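Local structure of 2-dehydro-3-deoxy-d-gluconate/2-dehydro-3-deoxy-phosphogluconate aldolase (Picrophilus torridus, 4UXD) at residues I33-A38 / Y44-I49; T214-G219 / H239-N244; I153-I156 / K162-P165. The protein is an archaeal aldolase of the dihydrodipicolinate synthetase family, built as a TIM barrel and assembled from four copies of the chain. All coordinates share one frame; numbering follows the deposited sequence.

Interaction 1: I33-A38 / Y44-I49; sequences ITPLDA and YNATNI
P35 lays its pyrrolidine ring against the first turns of helix 44-56, where A46 and T47 receive it. At the start of the ring, P35 CB meets the methyl group of A46, the two CB atoms lying 3.6 Å apart. P35 CG sits over the helix backbone, 3.8 Å from T47 N. CD, which closes the ring onto the proline nitrogen, approaches the hydroxyl of T47, with P35 CD and T47 OG1 3.5 Å apart. The T47 side chain crosses the ring at about a right angle. Its chi1 of -57° sets OG1 beside its own backbone N, and there it bonds to the carbonyl O of D43, one turn back. Alanine suits its place because a single methyl lets the ring come close to the helix, and threonine because its hydroxyl is already engaged by the D43 carbonyl. Main-chain hydrogen bonding also links P35 to D43, among the residues leading into the helix. This is the first beta-alpha connection of the barrel, leading from strand 27-31 into helix 44-56, and F82 and F85 of helix 76-88 pack on T47. With carbon facing methyl, the contact rests on van der Waals fit and on burial of apolar surface.

Interaction 2: T214-G219 / H239-N244; sequences TSLELG and HEYKNN
L216 rests its CD1 methyl over one face of the Y241 ring, a CH-pi contact with L216 CD1 3.9 Å from the ring centroid and 22° off the ring normal. The methyl is offset toward the rim and lies 3.7 Å from both Y241 CG and Y241 CD2. The side chains run antiparallel alongside one another, bringing L216 CB to 3.8 Å from Y241 CZ. Beyond it the phenol oxygen reaches the helix backbone, Y241 OH lying 3.3 Å from E217 CA, while E217 CG passes 3.9 Å from Y241 OH. Tyrosine suits this span: its flat ring offers a face to leucine, and its length, with chi1 at -180° sending the ring toward L216 and E217, carries the hydroxyl to helix 212-217. The contact joins the C-terminal part of helix 212-217 to the region following helix 233-240, on the outer layer of the TIM barrel. Helix 212-217 finishes in a Schellman motif at G219, whose positive phi of 104° suits glycine. Near Y241, N244 N-caps the following helix through OD1 to the amide of M247, and A248 of that helix packs on Y241. The carboxylate of E217 lies close to that of E217 of a second subunit, like charges facing each other.

Interaction 3: I153-I156 / K162-P165; sequences IYNI and KIDP
I163 and N155 carry most of this contact, with I153 adding an apolar flank. The side-chain oxygen of N155 accepts the backbone N-H of I163, N155 OD1 to I163 N 3.1 Å, in a nearly straight bond of 174° at the hydrogen. The donor comes in 28° out of the plane of the amide carbonyl. N155 OD1 also lies beside the I163 methyl CG2, 3.5 Å away, and N155 CB touches I163 CG2 at 3.8 Å. N155 holds CG anti to its backbone N (chi1 177°), which leans the amide off the strand toward the loop. Its other end is engaged too: ND2 bonds to OD2 of D183, which helps fix the rotation of the amide. Asparagine suits this place because one planar group can accept from the loop and donate to the neighbouring strand end. I163, branched at CB, spreads two arms: CG2 goes to N155, while the other runs on to I153, I163 CD1 to I153 CG2 3.8 Å, the two isoleucines crossing at about a right angle. I136 and V168, from helices 133-144 and 165-174, pack on I163 as well. The segments form a beta-alpha step of the TIM barrel, from strand 150-155 into helix 165-174. A glycerol, probably from the crystallisation liquor, donates a hydrogen bond to I163 O. One directional bond thus sets the loop backbone beside the strand, and the isoleucine pair buries apolar surface next to it.

Following the chain from its N terminus, interaction 1 comes first, closing the short connection between strand 27-31 and helix 44-56. Interaction 3 follows, closing a similarly short connection between strand 150-155 and helix 165-174, on the opposite side of the chain's centre. Interaction 2 comes last and spans more chain: helix 212-217 is joined to the end region of helix 233-240 across strand 222-224. The three contacts lie in series, so none nests within or crosses another. Their centres are 24 to 32 Å apart and they do not touch. Interaction 1 holds the loop after a strand against the following helix, interaction 3 holds a strand end against the loop before its helix, and interaction 2 works in the outer layer.

Interaction 1: I33-A38 / Y44-I49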
ATOM      1  N   ILE A  33     -21.565 -19.883   3.176  1.00 23.54           N
ATOM      2  CA  ILE A  33     -22.319 -18.651   3.337  1.00 25.30           C
ATOM      3  C   ILE A  33     -23.314 -18.861   4.466  1.00 24.97           C
ATOM      4  O   ILE A  33     -23.685 -19.990   4.786  1.00 24.58           O
ATOM      5  CB  ILE A  33     -23.072 -18.231   2.061  1.00 25.93           C
ATOM      6  CG1 ILE A  33     -24.022 -19.346   1.610  1.00 29.27           C
ATOM      7  CG2 ILE A  33     -22.086 -17.871   0.957  1.00 22.50           C
ATOM      8  CD1 ILE A  33     -25.004 -18.913   0.554  1.00 26.92           C
ATOM      9  N   THR A  34     -23.747 -17.767   5.065  1.00 28.64           N
ATOM     10  CA  THR A  34     -24.854 -17.796   6.010  1.00 30.30           C
ATOM     11  C   THR A  34     -26.138 -17.302   5.321  1.00 30.14           C
ATOM     12  O   THR A  34     -26.358 -16.090   5.250  1.00 24.49           O
ATOM     13  CB  THR A  34     -24.532 -16.917   7.216  1.00 25.36           C
ATOM     14  OG1 THR A  34     -23.215 -17.222   7.674  1.00 23.84           O
ATOM     15  CG2 THR A  34     -25.534 -17.126   8.334  1.00 32.52           C
ATOM     16  N   PRO A  35     -26.982 -18.226   4.805  1.00 26.63           N
ATOM     17  CA  PRO A  35     -28.157 -17.782   4.040  1.00 27.98           C
ATOM     18  C   PRO A  35     -29.068 -16.841   4.831  1.00 28.81           C
ATOM     19  O   PRO A  35     -29.257 -17.055   6.031  1.00 29.17           O
ATOM     20  CB  PRO A  35     -28.877 -19.093   3.708  1.00 27.72           C
ATOM     21  CG  PRO A  35     -27.823 -20.129   3.750  1.00 30.46           C
ATOM     22  CD  PRO A  35     -26.906 -19.694   4.867  1.00 33.27           C
ATOM     23  N   LEU A  36     -29.588 -15.808   4.166  1.00 23.49           N
ATOM     24  CA  LEU A  36     -30.423 -14.796   4.810  1.00 29.49           C
ATOM     25  C   LEU A  36     -31.788 -14.616   4.128  1.00 34.22           C
ATOM     26  O   LEU A  36     -31.921 -14.708   2.897  1.00 30.24           O
ATOM     27  CB  LEU A  36     -29.707 -13.439   4.836  1.00 27.18           C
ATOM     28  CG  LEU A  36     -28.296 -13.332   5.427  1.00 28.51           C
ATOM     29  CD1 LEU A  36     -27.740 -11.923   5.167  1.00 23.04           C
ATOM     30  CD2 LEU A  36     -28.280 -13.661   6.926  1.00 27.61           C
ATOM     31  N   ASP A  37     -32.796 -14.336   4.946  1.00 34.20           N
ATOM     32  CA  ASP A  37     -34.127 -14.048   4.446  1.00 45.11           C
ATOM     33  C   ASP A  37     -34.183 -12.629   3.880  1.00 39.78           C
ATOM     34  O   ASP A  37     -33.193 -11.914   3.895  1.00 43.50           O
ATOM     35  CB  ASP A  37     -35.171 -14.240   5.556  1.00 40.99           C
ATOM     36  CG  ASP A  37     -34.971 -13.296   6.747  1.00 47.64           C
ATOM     37  OD1 ASP A  37     -34.552 -12.134   6.571  1.00 41.34           O
ATOM     38  OD2 ASP A  37     -35.263 -13.722   7.884  1.00 47.82           O
ATOM     39  N   ALA A  38     -35.350 -12.220   3.404  1.00 42.42           N
ATOM     40  CA  ALA A  38     -35.546 -10.858   2.919  1.00 50.83           C
ATOM     41  C   ALA A  38     -35.294  -9.778   3.991  1.00 47.32           C
ATOM     42  O   ALA A  38     -35.220  -8.600   3.660  1.00 38.63           O
ATOM     43  CB  ALA A  38     -36.957 -10.713   2.355  1.00 53.71           C
ATOM     44  N   TYR A  44     -32.811 -20.432   8.334  1.00 35.24           N
ATOM     45  CA  TYR A  44     -32.355 -21.765   8.711  1.00 37.05           C
ATOM     46  C   TYR A  44     -32.889 -22.846   7.787  1.00 29.24           C
ATOM     47  O   TYR A  44     -32.307 -23.915   7.669  1.00 30.15           O
ATOM     48  CB  TYR A  44     -32.737 -22.055  10.167  1.00 40.61           C
ATOM     49  CG  TYR A  44     -31.814 -21.347  11.136  1.00 37.68           C
ATOM     50  CD1 TYR A  44     -30.542 -21.831  11.375  1.00 32.58           C
ATOM     51  CD2 TYR A  44     -32.200 -20.181  11.775  1.00 30.60           C
ATOM     52  CE1 TYR A  44     -29.690 -21.187  12.241  1.00 36.24           C
ATOM     53  CE2 TYR A  44     -31.353 -19.527  12.634  1.00 28.62           C
ATOM     54  CZ  TYR A  44     -30.094 -20.040  12.867  1.00 34.00           C
ATOM     55  OH  TYR A  44     -29.227 -19.412  13.734  1.00 38.07           O
ATOM     56  N   ASN A  45     -33.979 -22.557   7.099  1.00 33.35           N
ATOM     57  CA  ASN A  45     -34.446 -23.470   6.074  1.00 40.73           C
ATOM     58  C   ASN A  45     -33.488 -23.498   4.870  1.00 35.53           C
ATOM     59  O   ASN A  45     -33.143 -24.575   4.365  1.00 25.93           O
ATOM     60  CB  ASN A  45     -35.854 -23.095   5.624  1.00 47.04           C
ATOM     61  CG  ASN A  45     -36.530 -24.211   4.862  1.00 44.50           C
ATOM     62  OD1 ASN A  45     -36.400 -25.388   5.210  1.00 44.85           O
ATOM     63  ND2 ASN A  45     -37.232 -23.851   3.800  1.00 38.91           N
ATOM     64  N   ALA A  46     -33.058 -22.324   4.409  1.00 34.79           N
ATOM     65  CA  ALA A  46     -32.074 -22.261   3.317  1.00 36.63           C
ATOM     66  C   ALA A  46     -30.727 -22.862   3.741  1.00 36.80           C
ATOM     67  O   ALA A  46     -30.071 -23.539   2.949  1.00 38.09           O
ATOM     68  CB  ALA A  46     -31.886 -20.837   2.844  1.00 37.82           C
ATOM     69  N   THR A  47     -30.331 -22.635   4.991  1.00 30.86           N
ATOM     70  CA  THR A  47     -29.113 -23.234   5.525  1.00 31.67           C
ATOM     71  C   THR A  47     -29.163 -24.755   5.372  1.00 37.36           C
ATOM     72  O   THR A  47     -28.138 -25.403   5.177  1.00 38.49           O
ATOM     73  CB  THR A  47     -28.910 -22.867   7.010  1.00 31.86           C
ATOM     74  OG1 THR A  47     -28.875 -21.449   7.146  1.00 27.68           O
ATOM     75  CG2 THR A  47     -27.618 -23.451   7.566  1.00 36.06           C
ATOM     76  N   ASN A  48     -30.361 -25.320   5.471  1.00 44.79           N
ATOM     77  CA  ASN A  48     -30.544 -26.758   5.297  1.00 40.21           C
ATOM     78  C   ASN A  48     -30.422 -27.130   3.819  1.00 33.54           C
ATOM     79  O   ASN A  48     -29.790 -28.118   3.457  1.00 31.18           O
ATOM     80  CB  ASN A  48     -31.899 -27.198   5.855  1.00 30.13           C
ATOM     81  CG  ASN A  48     -31.939 -28.678   6.176  1.00 43.95           C
ATOM     82  OD1 ASN A  48     -32.336 -29.494   5.343  1.00 42.94           O
ATOM     83  ND2 ASN A  48     -31.523 -29.035   7.387  1.00 47.67           N
ATOM     84  N   ILE A  49     -31.026 -26.318   2.967  1.00 30.08           N
ATOM     85  CA  ILE A  49     -30.940 -26.529   1.535  1.00 35.98           C
ATOM     86  C   ILE A  49     -29.483 -26.582   1.127  1.00 36.65           C
ATOM     87  O   ILE A  49     -29.102 -27.390   0.288  1.00 38.47           O
ATOM     88  CB  ILE A  49     -31.684 -25.422   0.778  1.00 38.81           C
ATOM     89  CG1 ILE A  49     -33.192 -25.675   0.906  1.00 38.75           C
ATOM     90  CG2 ILE A  49     -31.272 -25.380  -0.689  1.00 31.46           C
ATOM     91  CD1 ILE A  49     -34.072 -24.467   0.642  1.00 45.17           C
TER

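Interaction 2: T214-G219 / H239-N244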
ATOM      1  N   THR A 214      -2.352 -25.473  -8.537  1.00 31.75           N
ATOM      2  CA  THR A 214      -0.982 -25.118  -8.169  1.00 31.13           C
ATOM      3  C   THR A 214      -0.660 -25.571  -6.734  1.00 31.56           C
ATOM      4  O   THR A 214       0.417 -26.107  -6.474  1.00 30.72           O
ATOM      5  CB  THR A 214      -0.745 -23.585  -8.308  1.00 28.13           C
ATOM      6  OG1 THR A 214      -0.900 -23.196  -9.678  1.00 16.01           O
ATOM      7  CG2 THR A 214       0.656 -23.170  -7.815  1.00 32.96           C
ATOM      8  N   SER A 215      -1.603 -25.375  -5.813  1.00 30.40           N
ATOM      9  CA  SER A 215      -1.358 -25.679  -4.408  1.00 34.44           C
ATOM     10  C   SER A 215      -1.225 -27.181  -4.177  1.00 32.05           C
ATOM     11  O   SER A 215      -0.386 -27.624  -3.386  1.00 32.30           O
ATOM     12  CB  SER A 215      -2.474 -25.117  -3.527  1.00 32.82           C
ATOM     13  OG  SER A 215      -2.606 -23.722  -3.688  1.00 23.50           O
ATOM     14  N   LEU A 216      -2.045 -27.969  -4.859  1.00 31.04           N
ATOM     15  CA  LEU A 216      -1.912 -29.417  -4.763  1.00 33.79           C
ATOM     16  C   LEU A 216      -0.550 -29.831  -5.337  1.00 31.66           C
ATOM     17  O   LEU A 216       0.154 -30.657  -4.756  1.00 27.42           O
ATOM     18  CB  LEU A 216      -3.056 -30.145  -5.495  1.00 33.52           C
ATOM     19  CG  LEU A 216      -4.497 -29.958  -5.010  1.00 32.35           C
ATOM     20  CD1 LEU A 216      -5.437 -30.967  -5.691  1.00 30.62           C
ATOM     21  CD2 LEU A 216      -4.623 -30.047  -3.489  1.00 27.85           C
ATOM     22  N   GLU A 217      -0.167 -29.242  -6.468  1.00 38.88           N
ATOM     23  CA  GLU A 217       1.114 -29.592  -7.096  1.00 40.16           C
ATOM     24  C   GLU A 217       2.269 -29.398  -6.128  1.00 27.25           C
ATOM     25  O   GLU A 217       3.245 -30.124  -6.177  1.00 29.09           O
ATOM     26  CB  GLU A 217       1.362 -28.757  -8.342  1.00 38.13           C
ATOM     27  CG  GLU A 217       0.706 -29.253  -9.599  1.00 45.11           C
ATOM     28  CD  GLU A 217       1.107 -28.402 -10.794  1.00 59.89           C
ATOM     29  OE1 GLU A 217       1.793 -27.374 -10.581  1.00 51.94           O
ATOM     30  OE2 GLU A 217       0.766 -28.765 -11.942  1.00 57.31           O
ATOM     31  N   LEU A 218       2.129 -28.406  -5.252  1.00 30.84           N
ATOM     32  CA  LEU A 218       3.161 -28.038  -4.296  1.00 23.03           C
ATOM     33  C   LEU A 218       3.023 -28.741  -2.938  1.00 30.95           C
ATOM     34  O   LEU A 218       3.809 -28.481  -2.023  1.00 25.12           O
ATOM     35  CB  LEU A 218       3.133 -26.521  -4.089  1.00 28.17           C
ATOM     36  CG  LEU A 218       3.504 -25.663  -5.290  1.00 21.17           C
ATOM     37  CD1 LEU A 218       3.241 -24.192  -5.033  1.00 25.24           C
ATOM     38  CD2 LEU A 218       4.965 -25.879  -5.639  1.00 25.85           C
ATOM     39  N   GLY A 219       2.013 -29.602  -2.800  1.00 26.56           N
ATOM     40  CA  GLY A 219       1.837 -30.373  -1.588  1.00 19.76           C
ATOM     41  C   GLY A 219       0.735 -29.915  -0.631  1.00 31.67           C
ATOM     42  O   GLY A 219       0.707 -30.366   0.515  1.00 25.65           O
ATOM     43  N   HIS A 239     -10.720 -34.666  -6.903  1.00 40.58           N
ATOM     44  CA  HIS A 239     -10.806 -36.117  -7.043  1.00 49.32           C
ATOM     45  C   HIS A 239     -10.172 -36.578  -8.350  1.00 52.20           C
ATOM     46  O   HIS A 239      -9.577 -37.653  -8.417  1.00 63.89           O
ATOM     47  CB  HIS A 239     -12.260 -36.584  -6.943  1.00 38.84           C
ATOM     48  CG  HIS A 239     -12.791 -36.557  -5.546  1.00 40.81           C
ATOM     49  ND1 HIS A 239     -13.083 -37.706  -4.838  1.00 51.53           N
ATOM     50  CD2 HIS A 239     -13.049 -35.527  -4.709  1.00 41.94           C
ATOM     51  CE1 HIS A 239     -13.508 -37.379  -3.634  1.00 55.08           C
ATOM     52  NE2 HIS A 239     -13.499 -36.063  -3.527  1.00 46.89           N
ATOM     53  N   GLU A 240     -10.279 -35.751  -9.379  1.00 47.29           N
ATOM     54  CA  GLU A 240      -9.676 -36.055 -10.665  1.00 51.69           C
ATOM     55  C   GLU A 240      -8.156 -36.011 -10.578  1.00 60.18           C
ATOM     56  O   GLU A 240      -7.469 -36.823 -11.204  1.00 66.53           O
ATOM     57  CB  GLU A 240     -10.178 -35.075 -11.723  1.00 50.22           C
ATOM     58  CG  GLU A 240     -11.560 -35.398 -12.251  1.00 61.90           C
ATOM     59  CD  GLU A 240     -11.583 -36.657 -13.098  1.00 78.36           C
ATOM     60  OE1 GLU A 240     -10.508 -37.055 -13.605  1.00 74.27           O
ATOM     61  OE2 GLU A 240     -12.679 -37.248 -13.249  1.00 74.92           O
ATOM     62  N   TYR A 241      -7.648 -35.068  -9.786  1.00 58.78           N
ATOM     63  CA  TYR A 241      -6.209 -34.806  -9.662  1.00 58.64           C
ATOM     64  C   TYR A 241      -5.382 -36.070  -9.402  1.00 54.91           C
ATOM     65  O   TYR A 241      -4.216 -36.149  -9.789  1.00 44.43           O
ATOM     66  CB  TYR A 241      -5.970 -33.787  -8.536  1.00 51.54           C
ATOM     67  CG  TYR A 241      -4.515 -33.429  -8.308  1.00 43.41           C
ATOM     68  CD1 TYR A 241      -3.850 -32.565  -9.168  1.00 44.52           C
ATOM     69  CD2 TYR A 241      -3.811 -33.944  -7.233  1.00 43.63           C
ATOM     70  CE1 TYR A 241      -2.528 -32.235  -8.968  1.00 44.64           C
ATOM     71  CE2 TYR A 241      -2.481 -33.621  -7.028  1.00 36.98           C
ATOM     72  CZ  TYR A 241      -1.844 -32.763  -7.896  1.00 42.12           C
ATOM     73  OH  TYR A 241      -0.518 -32.427  -7.694  1.00 47.70           O
ATOM     74  N   LYS A 242      -6.006 -37.054  -8.755  1.00 64.57           N
ATOM     75  CA  LYS A 242      -5.333 -38.281  -8.330  1.00 68.26           C
ATOM     76  C   LYS A 242      -4.733 -39.060  -9.496  1.00 64.09           C
ATOM     77  O   LYS A 242      -3.526 -39.293  -9.542  1.00 59.23           O
ATOM     78  CB  LYS A 242      -6.314 -39.182  -7.572  1.00 79.04           C
ATOM     79  CG  LYS A 242      -7.114 -38.474  -6.477  1.00 77.23           C
ATOM     80  CD  LYS A 242      -6.223 -37.605  -5.607  1.00 80.78           C
ATOM     81  CE  LYS A 242      -7.005 -36.924  -4.506  1.00 74.10           C
ATOM     82  NZ  LYS A 242      -6.281 -35.709  -4.044  1.00 69.95           N
ATOM     83  N   ASN A 243      -5.590 -39.449 -10.433  1.00 76.17           N
ATOM     84  CA  ASN A 243      -5.189 -40.291 -11.555  1.00 78.40           C
ATOM     85  C   ASN A 243      -4.998 -39.499 -12.849  1.00 76.90           C
ATOM     86  O   ASN A 243      -4.191 -39.886 -13.695  1.00 84.64           O
ATOM     87  CB  ASN A 243      -6.219 -41.414 -11.764  1.00 91.03           C
ATOM     88  CG  ASN A 243      -7.662 -40.927 -11.651  1.00101.49           C
ATOM     89  OD1 ASN A 243      -8.033 -39.892 -12.218  1.00 92.75           O
ATOM     90  ND2 ASN A 243      -8.482 -41.671 -10.905  1.00 78.51           N
ATOM     91  N   ASN A 244      -5.728 -38.394 -12.998  1.00 71.56           N
ATOM     92  CA  ASN A 244      -5.641 -37.574 -14.205  1.00 71.56           C
ATOM     93  C   ASN A 244      -5.292 -36.120 -13.888  1.00 58.07           C
ATOM     94  O   ASN A 244      -6.168 -35.288 -13.658  1.00 57.85           O
ATOM     95  CB  ASN A 244      -6.955 -37.643 -14.989  1.00 87.69           C
ATOM     96  CG  ASN A 244      -6.803 -37.167 -16.422  1.00 89.42           C
ATOM     97  OD1 ASN A 244      -5.785 -36.578 -16.790  1.00 82.65           O
ATOM     98  ND2 ASN A 244      -7.826 -37.409 -17.240  1.00 82.25           N
TER

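Interaction 3: I153-I156 / K162-P165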
ATOM      1  N   ILE A 153      -5.201 -22.484  12.191  1.00 25.30           N
ATOM      2  CA  ILE A 153      -4.910 -21.072  12.048  1.00 20.36           C
ATOM      3  C   ILE A 153      -5.304 -20.632  10.643  1.00 22.84           C
ATOM      4  O   ILE A 153      -5.178 -21.391   9.670  1.00 16.89           O
ATOM      5  CB  ILE A 153      -3.438 -20.788  12.325  1.00 14.56           C
ATOM      6  CG1 ILE A 153      -3.147 -21.148  13.782  1.00 17.04           C
ATOM      7  CG2 ILE A 153      -3.092 -19.348  11.979  1.00 22.96           C
ATOM      8  CD1 ILE A 153      -2.157 -20.266  14.485  1.00 30.95           C
ATOM      9  N   TYR A 154      -5.812 -19.411  10.561  1.00 14.37           N
ATOM     10  CA  TYR A 154      -6.354 -18.889   9.323  1.00 23.50           C
ATOM     11  C   TYR A 154      -5.649 -17.572   8.965  1.00 18.86           C
ATOM     12  O   TYR A 154      -5.681 -16.605   9.722  1.00 14.59           O
ATOM     13  CB  TYR A 154      -7.855 -18.733   9.491  1.00 17.77           C
ATOM     14  CG  TYR A 154      -8.655 -18.205   8.330  1.00 21.94           C
ATOM     15  CD1 TYR A 154      -8.161 -18.179   7.031  1.00 29.74           C
ATOM     16  CD2 TYR A 154      -9.934 -17.705   8.559  1.00 34.11           C
ATOM     17  CE1 TYR A 154      -8.940 -17.662   5.989  1.00 35.00           C
ATOM     18  CE2 TYR A 154     -10.715 -17.200   7.549  1.00 32.09           C
ATOM     19  CZ  TYR A 154     -10.224 -17.173   6.272  1.00 42.40           C
ATOM     20  OH  TYR A 154     -11.051 -16.645   5.305  1.00 37.18           O
ATOM     21  N   ASN A 155      -4.962 -17.556   7.833  1.00 12.87           N
ATOM     22  CA  ASN A 155      -4.243 -16.357   7.451  1.00 20.12           C
ATOM     23  C   ASN A 155      -4.940 -15.710   6.269  1.00 16.48           C
ATOM     24  O   ASN A 155      -4.976 -16.276   5.191  1.00 17.77           O
ATOM     25  CB  ASN A 155      -2.777 -16.653   7.134  1.00 13.19           C
ATOM     26  CG  ASN A 155      -2.021 -15.405   6.670  1.00 22.86           C
ATOM     27  OD1 ASN A 155      -1.849 -14.445   7.434  1.00 18.67           O
ATOM     28  ND2 ASN A 155      -1.589 -15.408   5.405  1.00 17.84           N
ATOM     29  N   ILE A 156      -5.499 -14.526   6.496  1.00  8.47           N
ATOM     30  CA  ILE A 156      -6.200 -13.802   5.451  1.00 18.05           C
ATOM     31  C   ILE A 156      -5.861 -12.301   5.599  1.00 19.39           C
ATOM     32  O   ILE A 156      -6.644 -11.530   6.156  1.00 18.17           O
ATOM     33  CB  ILE A 156      -7.736 -14.112   5.515  1.00 24.51           C
ATOM     34  CG1 ILE A 156      -8.534 -13.242   4.545  1.00 26.90           C
ATOM     35  CG2 ILE A 156      -8.287 -13.971   6.950  1.00 21.98           C
ATOM     36  CD1 ILE A 156      -9.846 -13.855   4.120  1.00 20.20           C
ATOM     37  N   LYS A 162      -1.849  -9.886   9.281  1.00 15.31           N
ATOM     38  CA  LYS A 162      -1.180 -11.084   8.786  1.00 21.07           C
ATOM     39  C   LYS A 162      -0.531 -11.823   9.939  1.00 19.14           C
ATOM     40  O   LYS A 162      -0.128 -11.204  10.919  1.00 12.02           O
ATOM     41  CB  LYS A 162      -0.118 -10.736   7.743  1.00 24.09           C
ATOM     42  CG  LYS A 162       1.103 -10.004   8.291  1.00 23.69           C
ATOM     43  CD  LYS A 162       2.022  -9.560   7.159  1.00 40.20           C
ATOM     44  CE  LYS A 162       3.207  -8.722   7.638  1.00 40.53           C
ATOM     45  NZ  LYS A 162       4.204  -9.476   8.448  1.00 38.86           N
ATOM     46  N   ILE A 163      -0.449 -13.144   9.832  1.00 16.48           N
ATOM     47  CA  ILE A 163       0.352 -13.923  10.778  1.00 26.16           C
ATOM     48  C   ILE A 163       1.520 -14.525   9.986  1.00 14.55           C
ATOM     49  O   ILE A 163       1.320 -15.207   8.981  1.00 17.14           O
ATOM     50  CB  ILE A 163      -0.505 -15.017  11.519  1.00 18.07           C
ATOM     51  CG1 ILE A 163       0.370 -15.822  12.488  1.00 17.72           C
ATOM     52  CG2 ILE A 163      -1.261 -15.902  10.518  1.00 12.21           C
ATOM     53  CD1 ILE A 163      -0.366 -16.933  13.221  1.00 16.21           C
ATOM     54  N   ASP A 164       2.742 -14.223  10.404  1.00 12.78           N
ATOM     55  CA  ASP A 164       3.921 -14.680   9.661  1.00 18.39           C
ATOM     56  C   ASP A 164       4.071 -16.188   9.790  1.00 20.26           C
ATOM     57  O   ASP A 164       3.668 -16.766  10.799  1.00 20.64           O
ATOM     58  CB  ASP A 164       5.201 -14.007  10.159  1.00 21.97           C
ATOM     59  CG  ASP A 164       5.222 -12.526   9.906  1.00 27.19           C
ATOM     60  OD1 ASP A 164       4.432 -12.053   9.057  1.00 26.79           O
ATOM     61  OD2 ASP A 164       6.032 -11.831  10.560  1.00 21.16           O
ATOM     62  N   PRO A 165       4.654 -16.830   8.774  1.00 19.87           N
ATOM     63  CA  PRO A 165       4.987 -18.254   8.866  1.00 24.00           C
ATOM     64  C   PRO A 165       5.780 -18.641  10.118  1.00 24.73           C
ATOM     65  O   PRO A 165       5.546 -19.698  10.696  1.00 25.70           O
ATOM     66  CB  PRO A 165       5.829 -18.485   7.620  1.00 11.38           C
ATOM     67  CG  PRO A 165       5.335 -17.481   6.660  1.00 22.94           C
ATOM     68  CD  PRO A 165       4.950 -16.284   7.438  1.00 19.34           C
TER